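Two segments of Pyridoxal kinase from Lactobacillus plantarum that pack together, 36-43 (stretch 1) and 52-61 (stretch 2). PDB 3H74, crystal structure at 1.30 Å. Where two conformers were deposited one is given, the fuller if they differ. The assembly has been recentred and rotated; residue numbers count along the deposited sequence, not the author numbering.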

ATOM      1  N   ALA A  36      -9.656  10.996  -3.040  1.00  6.25           N
ATOM      2  CA  ALA A  36      -9.018  10.079  -3.986  1.00  6.04           C
ATOM      3  C   ALA A  36      -8.100  10.866  -4.912  1.00  5.59           C
ATOM      4  O   ALA A  36      -8.558  11.471  -5.882  1.00  5.60           O
ATOM      5  N   LEU A  37      -6.811  10.856  -4.595  1.00  5.01           N
ATOM      6  CA  LEU A  37      -5.843  11.702  -5.282  1.00  5.44           C
ATOM      7  C   LEU A  37      -4.911  10.906  -6.200  1.00  4.96           C
ATOM      8  O   LEU A  37      -3.985  10.245  -5.726  1.00  4.93           O
ATOM      9  N   PRO A  38      -5.131  10.974  -7.524  1.00  4.55           N
ATOM     10  CA  PRO A  38      -4.184  10.316  -8.421  1.00  4.79           C
ATOM     11  C   PRO A  38      -2.796  10.949  -8.361  1.00  4.86           C
ATOM     12  O   PRO A  38      -2.669  12.172  -8.435  1.00  5.65           O
ATOM     13  N   THR A  39      -1.771  10.111  -8.242  1.00  4.43           N
ATOM     14  CA  THR A  39      -0.388  10.564  -8.350  1.00  5.01           C
ATOM     15  C   THR A  39       0.084  10.473  -9.802  1.00  5.24           C
ATOM     16  O   THR A  39       1.079  11.097 -10.178  1.00  5.84           O
ATOM     17  N   SER A  40      -0.648   9.681 -10.588  1.00  5.32           N
ATOM     18  CA  SER A  40      -0.407   9.438 -12.006  1.00  5.82           C
ATOM     19  C   SER A  40      -1.767   9.009 -12.551  1.00  5.43           C
ATOM     20  O   SER A  40      -2.544   8.380 -11.824  1.00  5.66           O
ATOM     21  N   LEU A  41      -2.064   9.355 -13.804  1.00  5.28           N
ATOM     22  CA  LEU A  41      -3.332   8.987 -14.425  1.00  5.18           C
ATOM     23  C   LEU A  41      -3.019   8.255 -15.729  1.00  4.75           C
ATOM     24  O   LEU A  41      -2.333   8.804 -16.603  1.00  5.39           O
ATOM     25  N   LEU A  42      -3.508   7.025 -15.861  1.00  4.46           N
ATOM     26  CA  LEU A  42      -3.127   6.138 -16.975  1.00  4.39           C
ATOM     27  C   LEU A  42      -4.350   5.585 -17.667  1.00  4.41           C
ATOM     28  O   LEU A  42      -5.371   5.320 -17.021  1.00  4.88           O
ATOM     29  N   SER A  43      -4.234   5.343 -18.971  1.00  4.89           N
ATOM     30  CA  SER A  43      -5.316   4.702 -19.724  1.00  5.03           C
ATOM     31  C   SER A  43      -5.586   3.269 -19.224  1.00  5.02           C
ATOM     32  O   SER A  43      -6.745   2.815 -19.182  1.00  4.89           O
ATOM     33  N   PRO A  52       0.823   2.400 -21.947  1.00  6.72           N
ATOM     34  CA  PRO A  52      -0.343   3.238 -21.694  1.00  6.83           C
ATOM     35  C   PRO A  52      -0.131   4.716 -21.983  1.00  6.40           C
ATOM     36  O   PRO A  52       1.006   5.196 -22.076  1.00  6.74           O
ATOM     37  N   ALA A  53      -1.252   5.424 -22.118  1.00  6.00           N
ATOM     38  CA  ALA A  53      -1.269   6.877 -22.254  1.00  6.41           C
ATOM     39  C   ALA A  53      -1.361   7.465 -20.848  1.00  6.49           C
ATOM     40  O   ALA A  53      -2.320   7.189 -20.118  1.00  6.16           O
ATOM     41  N   VAL A  54      -0.377   8.265 -20.457  1.00  6.35           N
ATOM     42  CA  VAL A  54      -0.216   8.671 -19.069  1.00  7.27           C
ATOM     43  C   VAL A  54      -0.118  10.183 -18.957  1.00  7.53           C
ATOM     44  O   VAL A  54       0.636  10.816 -19.707  1.00  8.87           O
ATOM     45  N   VAL A  55      -0.868  10.761 -18.022  1.00  6.97           N
ATOM     46  CA  VAL A  55      -0.753  12.182 -17.704  1.00  7.07           C
ATOM     47  C   VAL A  55       0.276  12.348 -16.595  1.00  7.45           C
ATOM     48  O   VAL A  55       0.194  11.692 -15.550  1.00  6.94           O
ATOM     49  N   ASP A  56       1.250  13.224 -16.838  1.00  8.24           N
ATOM     50  CA  ASP A  56       2.225  13.615 -15.841  1.00  8.85           C
ATOM     51  C   ASP A  56       1.564  14.619 -14.897  1.00  8.15           C
ATOM     52  O   ASP A  56       1.172  15.703 -15.315  1.00  8.43           O
ATOM     53  N   LEU A  57       1.420  14.239 -13.630  1.00  7.39           N
ATOM     54  CA  LEU A  57       0.744  15.079 -12.637  1.00  7.80           C
ATOM     55  C   LEU A  57       1.730  15.789 -11.704  1.00  8.31           C
ATOM     56  O   LEU A  57       1.343  16.329 -10.663  1.00  7.97           O
ATOM     57  N   SER A  58       3.006  15.796 -12.074  0.50  9.13           N
ATOM     58  CA  SER A  58       4.029  16.418 -11.225  0.50  9.76           C
ATOM     59  C   SER A  58       3.779  17.906 -10.957  0.50  9.99           C
ATOM     60  O   SER A  58       4.127  18.399  -9.885  0.50 10.62           O
ATOM     61  N   THR A  59       3.184  18.611 -11.919  1.00  9.83           N
ATOM     62  CA  THR A  59       2.876  20.035 -11.727  1.00 10.89           C
ATOM     63  C   THR A  59       1.478  20.263 -11.162  1.00 10.01           C
ATOM     64  O   THR A  59       1.154  21.379 -10.765  1.00 10.61           O
ATOM     65  N   TRP A  60       0.657  19.209 -11.125  1.00  8.78           N
ATOM     66  CA  TRP A  60      -0.703  19.310 -10.594  1.00  7.97           C
ATOM     67  C   TRP A  60      -0.759  19.110  -9.077  1.00  7.17           C
ATOM     68  O   TRP A  60      -1.411  19.896  -8.393  1.00  6.67           O
ATOM     69  N   LEU A  61      -0.103  18.075  -8.540  1.00  7.69           N
ATOM     70  CA  LEU A  61      -0.174  17.834  -7.092  1.00  8.24           C
ATOM     71  C   LEU A  61       0.188  19.055  -6.235  1.00  7.71           C
ATOM     72  O   LEU A  61      -0.489  19.317  -5.246  1.00  7.49           O
TER

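The antiparallel pairing of these two stretches is very short, and where it gives out, water takes over the polar links. Leu 41 and Val 55 form a hydrogen-bonded pair, with Val 55 N donating to Leu 41 O at 2.8 Å and 162°. Beyond it, water 2 lies 2.7 Å from Ser 40 OG and donates to Val 55 O at 2.8 Å; the direct separation of Ser 40 OG and Val 55 O is 4.2 Å. Water 1 then donates to Thr 39 O at 2.7 Å and accepts from Leu 57 N at 2.8 Å. Ser 40 can take part because its t rotamer (chi1 -179°) carries OG to the water, although its CA-to-CB bond points away from stretch 2.

At the other end of the pairing a side chain replaces a backbone acceptor. Ser 43 points toward stretch 2, and its p rotamer (53°) places OG 2.9 Å from Ala 53 N, which donates to it at 158°. Ser 43 N in turn donates to Ala 53 O at 2.9 Å, with a more bent angle of 143°. The same hydroxyl oxygen, Ser 43 OG, lies 3.5 Å from Pro 52 CB.

Leu 42 and Val 54, the non-hydrogen-bonded pair, have their CA atoms 4.4 Å apart and send their side chains to one face of the sheet. Leu 42 (m, p) brings CD2 to 3.8 Å from Val 54 CG2, with Val 54 in t, and to 4.2 Å from Pro 52 CG. Leu 41 (t, p) and Val 55 (t) share the other face, where Leu 41 CB and Val 55 CB are 4.2 Å apart.

Leu 57 extends this apolar contact past the strand pair. It points toward stretch 1, and its m, t rotamer sets CD1 4.2 Å from Leu 41 CB and 3.9 Å from Pro 38 CB.

Trp 60 and Leu 61 also point toward stretch 1. Trp 60 (chi1 -179°, chi2 66°) places CZ3 3.6 Å from Leu 37 CD1, an oblique approach to the ring, and 4.2 Å from Pro 38 CD; Pro 38 O lies at the ring edge, near its plane, 3.7 Å from Trp 60 CZ3. Leu 37 (t, p) starts sideways, but its end comes nearer, so that CD2 reaches to 4.1 Å from Leu 61 CG. Leu 61 has an off-well chi1 of -103°, and its CD1 lies 3.3 Å from Pro 38 O.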

ATOM      1  CB  ALA A  36     -10.084   9.322  -4.783  1.00  7.01           C
ATOM      2  CB  LEU A  37      -5.013  12.466  -4.254  1.00  5.70           C
ATOM      3  CG  LEU A  37      -3.968  13.416  -4.837  1.00  6.64           C
ATOM      4  CD1 LEU A  37      -4.636  14.500  -5.655  1.00  7.43           C
ATOM      5  CD2 LEU A  37      -3.102  14.029  -3.746  1.00  7.22           C
ATOM      6  CB  PRO A  38      -4.806  10.532  -9.814  1.00  4.72           C
ATOM      7  CG  PRO A  38      -6.281  10.771  -9.539  1.00  5.35           C
ATOM      8  CD  PRO A  38      -6.258  11.572  -8.262  1.00  5.11           C
ATOM      9  CB  THR A  39       0.528   9.722  -7.459  1.00  5.22           C
ATOM     10  OG1 THR A  39       0.278   8.349  -7.753  1.00  5.64           O
ATOM     11  CG2 THR A  39       0.248   9.964  -5.984  1.00  5.89           C
ATOM     12  CB  SER A  40       0.616   8.310 -12.196  1.00  6.48           C
ATOM     13  OG  SER A  40       0.881   8.065 -13.573  1.00  6.75           O
ATOM     14  CB  LEU A  41      -4.166  10.241 -14.684  1.00  5.96           C
ATOM     15  CG  LEU A  41      -5.528  10.037 -15.339  1.00  6.42           C
ATOM     16  CD1 LEU A  41      -6.458   9.100 -14.556  1.00  8.34           C
ATOM     17  CD2 LEU A  41      -6.184  11.395 -15.552  1.00  7.87           C
ATOM     18  CB  LEU A  42      -2.299   4.949 -16.483  1.00  5.12           C
ATOM     19  CG  LEU A  42      -1.050   5.217 -15.639  1.00  5.33           C
ATOM     20  CD1 LEU A  42      -1.370   5.325 -14.141  1.00  5.97           C
ATOM     21  CD2 LEU A  42      -0.054   4.084 -15.842  1.00  6.68           C
ATOM     22  CB  SER A  43      -4.996   4.681 -21.217  1.00  5.09           C
ATOM     23  OG  SER A  43      -3.721   4.096 -21.437  1.00  5.40           O
ATOM     24  CB  PRO A  52      -0.635   3.021 -20.205  1.00  7.36           C
ATOM     25  CG  PRO A  52       0.498   2.308 -19.643  1.00  9.53           C
ATOM     26  CD  PRO A  52       1.486   1.964 -20.707  1.00  6.77           C
ATOM     27  CB  ALA A  53      -2.453   7.314 -23.093  1.00  7.17           C
ATOM     28  CB  VAL A  54       1.074   8.054 -18.479  1.00  7.26           C
ATOM     29  CG1 VAL A  54       1.305   8.505 -17.027  1.00  8.73           C
ATOM     30  CG2 VAL A  54       1.038   6.524 -18.560  1.00  7.90           C
ATOM     31  CB  VAL A  55      -2.085  12.781 -17.225  1.00  7.00           C
ATOM     32  CG1 VAL A  55      -1.940  14.288 -17.021  1.00  8.51           C
ATOM     33  CG2 VAL A  55      -3.192  12.491 -18.215  1.00  8.45           C
ATOM     34  CB  ASP A  56       3.435  14.230 -16.554  1.00  9.88           C
ATOM     35  CG  ASP A  56       4.561  14.608 -15.614  1.00 11.68           C
ATOM     36  OD1 ASP A  56       4.404  14.478 -14.391  1.00 10.80           O
ATOM     37  OD2 ASP A  56       5.629  15.044 -16.117  1.00 14.48           O
ATOM     38  CB  LEU A  57      -0.302  14.274 -11.849  1.00  7.58           C
ATOM     39  CG  LEU A  57      -1.441  13.680 -12.683  1.00  6.68           C
ATOM     40  CD1 LEU A  57      -2.312  12.756 -11.832  1.00  6.12           C
ATOM     41  CD2 LEU A  57      -2.277  14.777 -13.322  1.00  6.55           C
ATOM     42  CB  SER A  58       5.431  16.205 -11.792  0.50 10.08           C
ATOM     43  OG  SER A  58       5.532  16.780 -13.077  0.50 10.69           O
ATOM     44  CB  THR A  59       3.045  20.879 -13.028  1.00 11.12           C
ATOM     45  OG1 THR A  59       2.060  20.509 -13.996  1.00 13.74           O
ATOM     46  CG2 THR A  59       4.430  20.716 -13.618  1.00 13.42           C
ATOM     47  CB  TRP A  60      -1.652  18.345 -11.320  1.00  7.55           C
ATOM     48  CG  TRP A  60      -3.091  18.404 -10.852  1.00  6.85           C
ATOM     49  CD1 TRP A  60      -3.972  19.456 -10.977  1.00  7.66           C
ATOM     50  CD2 TRP A  60      -3.822  17.348 -10.222  1.00  6.25           C
ATOM     51  NE1 TRP A  60      -5.197  19.114 -10.453  1.00  6.80           N
ATOM     52  CE2 TRP A  60      -5.135  17.824  -9.987  1.00  6.38           C
ATOM     53  CE3 TRP A  60      -3.497  16.043  -9.829  1.00  6.76           C
ATOM     54  CZ2 TRP A  60      -6.116  17.037  -9.362  1.00  6.05           C
ATOM     55  CZ3 TRP A  60      -4.470  15.268  -9.200  1.00  6.46           C
ATOM     56  CH2 TRP A  60      -5.755  15.770  -8.968  1.00  6.76           C
ATOM     57  CB  LEU A  61       0.630  16.598  -6.647  1.00  8.87           C
ATOM     58  CG  LEU A  61      -0.211  15.357  -6.339  1.00 10.57           C
ATOM     59  CD1 LEU A  61      -0.895  14.842  -7.589  1.00 12.57           C
ATOM     60  CD2 LEU A  61       0.627  14.255  -5.693  1.00 10.16           C
TER
HETATM   61  O   HOH W   1       2.528  11.980 -12.316  1.00  7.40           O
HETATM   62  O   HOH W   2       2.226  10.280 -14.348  1.00  9.76           O